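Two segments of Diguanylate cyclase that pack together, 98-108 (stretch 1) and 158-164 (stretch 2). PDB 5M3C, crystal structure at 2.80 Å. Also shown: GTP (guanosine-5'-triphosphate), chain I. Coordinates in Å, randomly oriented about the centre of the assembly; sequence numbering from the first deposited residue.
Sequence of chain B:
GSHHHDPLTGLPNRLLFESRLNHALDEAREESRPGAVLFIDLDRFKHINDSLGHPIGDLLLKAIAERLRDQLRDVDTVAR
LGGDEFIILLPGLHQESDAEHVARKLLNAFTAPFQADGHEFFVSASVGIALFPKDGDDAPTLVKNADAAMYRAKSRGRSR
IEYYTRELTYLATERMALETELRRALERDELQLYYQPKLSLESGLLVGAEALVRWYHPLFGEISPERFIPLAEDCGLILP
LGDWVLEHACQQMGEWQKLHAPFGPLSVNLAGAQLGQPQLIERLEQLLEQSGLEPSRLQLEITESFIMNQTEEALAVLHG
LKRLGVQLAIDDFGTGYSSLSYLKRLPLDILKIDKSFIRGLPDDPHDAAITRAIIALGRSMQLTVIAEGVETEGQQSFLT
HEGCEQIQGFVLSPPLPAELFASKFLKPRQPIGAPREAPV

Stretch 1 98-108: DAEHVARKLLN
Stretch 2 158-164: RSRIEYY

Residues 98-108 form a helix that begins earlier in the chain, and its phi/psi values stay helical throughout, from -61/-31° at Asp-98 to -63/-55° at Leu-107. The i to i+4 ladder is well formed at Ala-103 N to Ala-99 O (2.8 Å) and Leu-107 N to Ala-103 O (3.1 Å), but weak at Arg-104 N to Glu-100 O (3.3 Å). Against it runs the strand 161-163, entered through a loop in which Ser-159 takes the left-handed values 47/38° and Arg-160 returns to extended ones, -134/174°. The axes approach to 9.9 Å, with their N-to-C directions 154° apart, so the elements are nearly antiparallel. The register follows: CA of Ala-103 lies 7.3 Å from CA of Ile-161, and CA of Leu-107 lies 7.3 Å from CA of Ser-159.

The helix presents Ala-99, Ala-103 and Leu-107, spaced one turn apart, with CB toward the strand. Strand alternation sends Ile-161 and Tyr-163 back toward the helix. Ile-161 (chi1 -67°, m; chi2 172°, t) extends CD1 to 3.6 Å from Ala-103 CB and 3.4 Å from Ala-103 O; beside the short alanine side chain, the isoleucine tip reaches the helix backbone. The same CD1 lies over one face of the Arg-104 guanidinium. Leu-107 has an off-well chi1 of -107° with chi2 t (-172°), placing CD1 3.4 Å from Ile-161 CG1 and CD2 3.9 Å from Ser-159 O. These are dispersion contacts, and the 367 Å² buried in total makes the interface modest.

Tyr-163 (chi1 -81°, m; chi2 89°) points its ring at the helix, roughly perpendicular to the helix axis, so that Tyr-163 OH comes 3.0 Å from Glu-100 CA and 3.1 Å from Glu-100 CB. Glu-100 starts sideways, but chi1 t (176°) and chi2 p (89°) bring its carboxylate to the ring edge, where Tyr-163 OH donates a weak hydrogen bond to Glu-100 OE2 at 3.5 Å. The shorter separation from Tyr-163 OH to Glu-100 N, 3.0 Å, has too poor an angle to count. The other carboxylate oxygen, Glu-100 OE1, forms a salt bridge with Arg-104 NH1 at 2.5 Å; Arg-104 reaches it with chi1 -42°, chi2 -145° and chi3 81°.

Arg-160 points away from the helix. With chi1 p (66°), chi2 t (180°) and chi3 m (-60°), Arg-160 NE and Arg-160 NH2 lie 2.9 and 2.8 Å from Glu-162 OE2, a two-donor salt bridge. Arg-158, also clear of the helix, extends through chi2 and chi3 t to GTP, with Arg-158 NE 3.1 Å from GTP O2G and Arg-158 NH2 2.8 Å from GTP O1G.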

# COMPACT_ATOMS: atom_id res chain seq x y z
N ASP B 98 -34.62 -12.33 9.92
CA ASP B 98 -35.24 -11.39 8.99
C ASP B 98 -34.72 -9.96 9.15
O ASP B 98 -34.67 -9.21 8.18
CB ASP B 98 -36.77 -11.39 9.16
CG ASP B 98 -37.39 -12.74 8.84
OD1 ASP B 98 -36.86 -13.78 9.29
OD2 ASP B 98 -38.43 -12.76 8.15
N ALA B 99 -34.33 -9.59 10.36
CA ALA B 99 -33.81 -8.25 10.62
C ALA B 99 -32.52 -8.00 9.85
O ALA B 99 -32.33 -6.92 9.27
CB ALA B 99 -33.59 -8.05 12.11
N GLU B 100 -31.63 -8.99 9.86
CA GLU B 100 -30.37 -8.90 9.12
C GLU B 100 -30.65 -8.53 7.67
O GLU B 100 -30.04 -7.63 7.11
CB GLU B 100 -29.63 -10.24 9.14
CG GLU B 100 -28.36 -10.27 8.31
CD GLU B 100 -27.14 -9.83 9.09
OE1 GLU B 100 -26.47 -8.86 8.68
OE2 GLU B 100 -26.84 -10.47 10.13
N HIS B 101 -31.59 -9.26 7.08
CA HIS B 101 -31.98 -9.06 5.70
C HIS B 101 -32.38 -7.61 5.46
O HIS B 101 -31.91 -6.98 4.50
CB HIS B 101 -33.13 -10.00 5.35
CG HIS B 101 -33.77 -9.70 4.03
ND1 HIS B 101 -33.12 -9.88 2.83
CD2 HIS B 101 -35.01 -9.24 3.73
CE1 HIS B 101 -33.93 -9.53 1.84
NE2 HIS B 101 -35.08 -9.15 2.36
N VAL B 102 -33.23 -7.07 6.32
CA VAL B 102 -33.77 -5.72 6.14
C VAL B 102 -32.70 -4.66 6.40
O VAL B 102 -32.71 -3.60 5.77
CB VAL B 102 -34.98 -5.47 7.06
CG1 VAL B 102 -35.51 -4.06 6.87
CG2 VAL B 102 -36.08 -6.49 6.79
N ALA B 103 -31.80 -4.94 7.33
CA ALA B 103 -30.71 -4.01 7.62
C ALA B 103 -29.89 -3.69 6.37
O ALA B 103 -29.58 -2.53 6.10
CB ALA B 103 -29.81 -4.58 8.70
N ARG B 104 -29.55 -4.73 5.60
CA ARG B 104 -28.68 -4.57 4.43
C ARG B 104 -29.38 -3.80 3.32
O ARG B 104 -28.78 -2.92 2.70
CB ARG B 104 -28.22 -5.94 3.90
CG ARG B 104 -27.83 -6.93 4.99
CD ARG B 104 -26.67 -7.81 4.55
NE ARG B 104 -25.38 -7.13 4.72
CZ ARG B 104 -24.65 -7.18 5.83
NH1 ARG B 104 -25.05 -7.88 6.89
NH2 ARG B 104 -23.50 -6.52 5.88
N LYS B 105 -30.64 -4.13 3.07
CA LYS B 105 -31.46 -3.33 2.17
C LYS B 105 -31.17 -1.85 2.40
O LYS B 105 -30.88 -1.11 1.46
CB LYS B 105 -32.95 -3.60 2.43
CG LYS B 105 -33.64 -4.47 1.40
CD LYS B 105 -34.26 -3.63 0.29
N LEU B 106 -31.26 -1.44 3.66
CA LEU B 106 -31.11 -0.04 4.04
C LEU B 106 -29.68 0.46 3.79
O LEU B 106 -29.48 1.62 3.45
CB LEU B 106 -31.50 0.16 5.50
CG LEU B 106 -32.97 -0.11 5.82
CD1 LEU B 106 -33.16 -0.35 7.31
CD2 LEU B 106 -33.87 1.02 5.34
N LEU B 107 -28.70 -0.42 3.97
CA LEU B 107 -27.32 -0.09 3.63
C LEU B 107 -27.18 0.18 2.14
O LEU B 107 -26.70 1.24 1.73
CB LEU B 107 -26.36 -1.21 4.03
CG LEU B 107 -25.47 -0.93 5.23
CD1 LEU B 107 -24.43 -2.04 5.38
CD2 LEU B 107 -24.78 0.42 5.09
N ASN B 108 -27.59 -0.79 1.33
CA ASN B 108 -27.43 -0.70 -0.11
C ASN B 108 -28.16 0.51 -0.70
O ASN B 108 -27.93 0.88 -1.85
CB ASN B 108 -27.93 -1.98 -0.78
CG ASN B 108 -27.49 -2.10 -2.22
OD1 ASN B 108 -26.37 -1.71 -2.58
ND2 ASN B 108 -28.36 -2.64 -3.07
N ARG B 158 -17.01 2.07 9.14
CA ARG B 158 -18.20 2.83 8.77
C ARG B 158 -18.90 2.14 7.61
O ARG B 158 -18.47 1.09 7.16
CB ARG B 158 -17.83 4.27 8.42
CG ARG B 158 -17.94 5.24 9.59
CD ARG B 158 -17.38 6.61 9.25
NE ARG B 158 -17.57 7.58 10.32
CZ ARG B 158 -16.82 7.65 11.42
NH1 ARG B 158 -15.82 6.80 11.61
NH2 ARG B 158 -17.07 8.57 12.34
N SER B 159 -19.99 2.74 7.14
CA SER B 159 -20.76 2.16 6.06
C SER B 159 -20.99 0.68 6.35
O SER B 159 -20.95 -0.16 5.45
CB SER B 159 -20.01 2.34 4.73
OG SER B 159 -20.83 1.99 3.63
N ARG B 160 -21.22 0.37 7.62
CA ARG B 160 -21.38 -1.01 8.07
C ARG B 160 -22.58 -1.16 9.00
O ARG B 160 -23.22 -0.18 9.38
CB ARG B 160 -20.11 -1.48 8.79
CG ARG B 160 -19.83 -0.75 10.09
CD ARG B 160 -18.56 -1.25 10.78
NE ARG B 160 -18.64 -2.67 11.10
CZ ARG B 160 -17.96 -3.62 10.46
NH1 ARG B 160 -17.15 -3.32 9.46
NH2 ARG B 160 -18.10 -4.89 10.83
N ILE B 161 -22.87 -2.40 9.38
CA ILE B 161 -23.99 -2.71 10.26
C ILE B 161 -23.47 -3.46 11.49
O ILE B 161 -22.55 -4.27 11.39
CB ILE B 161 -25.04 -3.58 9.54
CG1 ILE B 161 -25.70 -2.76 8.42
CG2 ILE B 161 -26.09 -4.08 10.51
CD1 ILE B 161 -26.61 -3.56 7.52
N GLU B 162 -24.05 -3.17 12.65
CA GLU B 162 -23.67 -3.88 13.87
C GLU B 162 -24.86 -4.23 14.75
O GLU B 162 -25.81 -3.45 14.87
CB GLU B 162 -22.66 -3.07 14.68
CG GLU B 162 -21.29 -2.96 14.03
CD GLU B 162 -20.55 -4.28 13.98
OE1 GLU B 162 -20.64 -5.06 14.95
OE2 GLU B 162 -19.87 -4.54 12.96
N TYR B 163 -24.81 -5.41 15.36
CA TYR B 163 -25.83 -5.83 16.31
C TYR B 163 -25.45 -5.44 17.72
O TYR B 163 -24.27 -5.24 18.03
CB TYR B 163 -26.05 -7.34 16.23
CG TYR B 163 -26.94 -7.76 15.08
CD1 TYR B 163 -26.40 -8.04 13.83
CD2 TYR B 163 -28.31 -7.85 15.24
CE1 TYR B 163 -27.21 -8.41 12.78
CE2 TYR B 163 -29.13 -8.23 14.19
CZ TYR B 163 -28.57 -8.50 12.96
OH TYR B 163 -29.38 -8.87 11.91
N TYR B 164 -26.45 -5.34 18.59
CA TYR B 164 -26.22 -4.98 19.97
C TYR B 164 -25.55 -6.13 20.71
O TYR B 164 -25.75 -7.30 20.37
CB TYR B 164 -27.53 -4.62 20.66
CG TYR B 164 -27.38 -4.35 22.14
CD1 TYR B 164 -26.70 -3.22 22.59
CD2 TYR B 164 -27.90 -5.22 23.09
CE1 TYR B 164 -26.55 -2.96 23.94
CE2 TYR B 164 -27.75 -4.97 24.44
CZ TYR B 164 -27.08 -3.84 24.86
OH TYR B 164 -26.92 -3.59 26.20
PG GTP I . -19.73 10.76 12.22
O1G GTP I . -18.70 10.66 13.33
O2G GTP I . -19.58 9.73 11.13
O3G GTP I . -21.15 10.93 12.70
O3B GTP I . -19.38 12.13 11.44
PB GTP I . -20.40 13.37 11.43
O1B GTP I . -19.67 14.58 10.89
O2B GTP I . -21.69 12.94 10.77
O3A GTP I . -20.62 13.59 13.01
PA GTP I . -21.97 14.22 13.62
O1A GTP I . -21.61 14.92 14.91
O2A GTP I . -23.06 13.17 13.61
O5' GTP I . -22.34 15.34 12.55
C5' GTP I . -23.71 15.61 12.29
C4' GTP I . -23.77 16.65 11.19
O4' GTP I . -25.09 16.70 10.65
C3' GTP I . -23.43 18.04 11.73
O3' GTP I . -22.33 18.61 11.00
C2' GTP I . -24.69 18.85 11.52
O2' GTP I . -24.41 20.19 11.10
C1' GTP I . -25.44 18.07 10.46
N9 GTP I . -26.89 18.30 10.58
C8 GTP I . -27.67 17.95 11.61
N7 GTP I . -28.96 18.32 11.37
C5 GTP I . -28.99 18.92 10.16
C6 GTP I . -30.01 19.55 9.30
O6 GTP I . -31.20 19.60 9.67
N1 GTP I . -29.63 20.05 8.12
C2 GTP I . -28.35 20.00 7.70
N2 GTP I . -28.03 20.53 6.49
N3 GTP I . -27.36 19.44 8.44
C4 GTP I . -27.62 18.90 9.65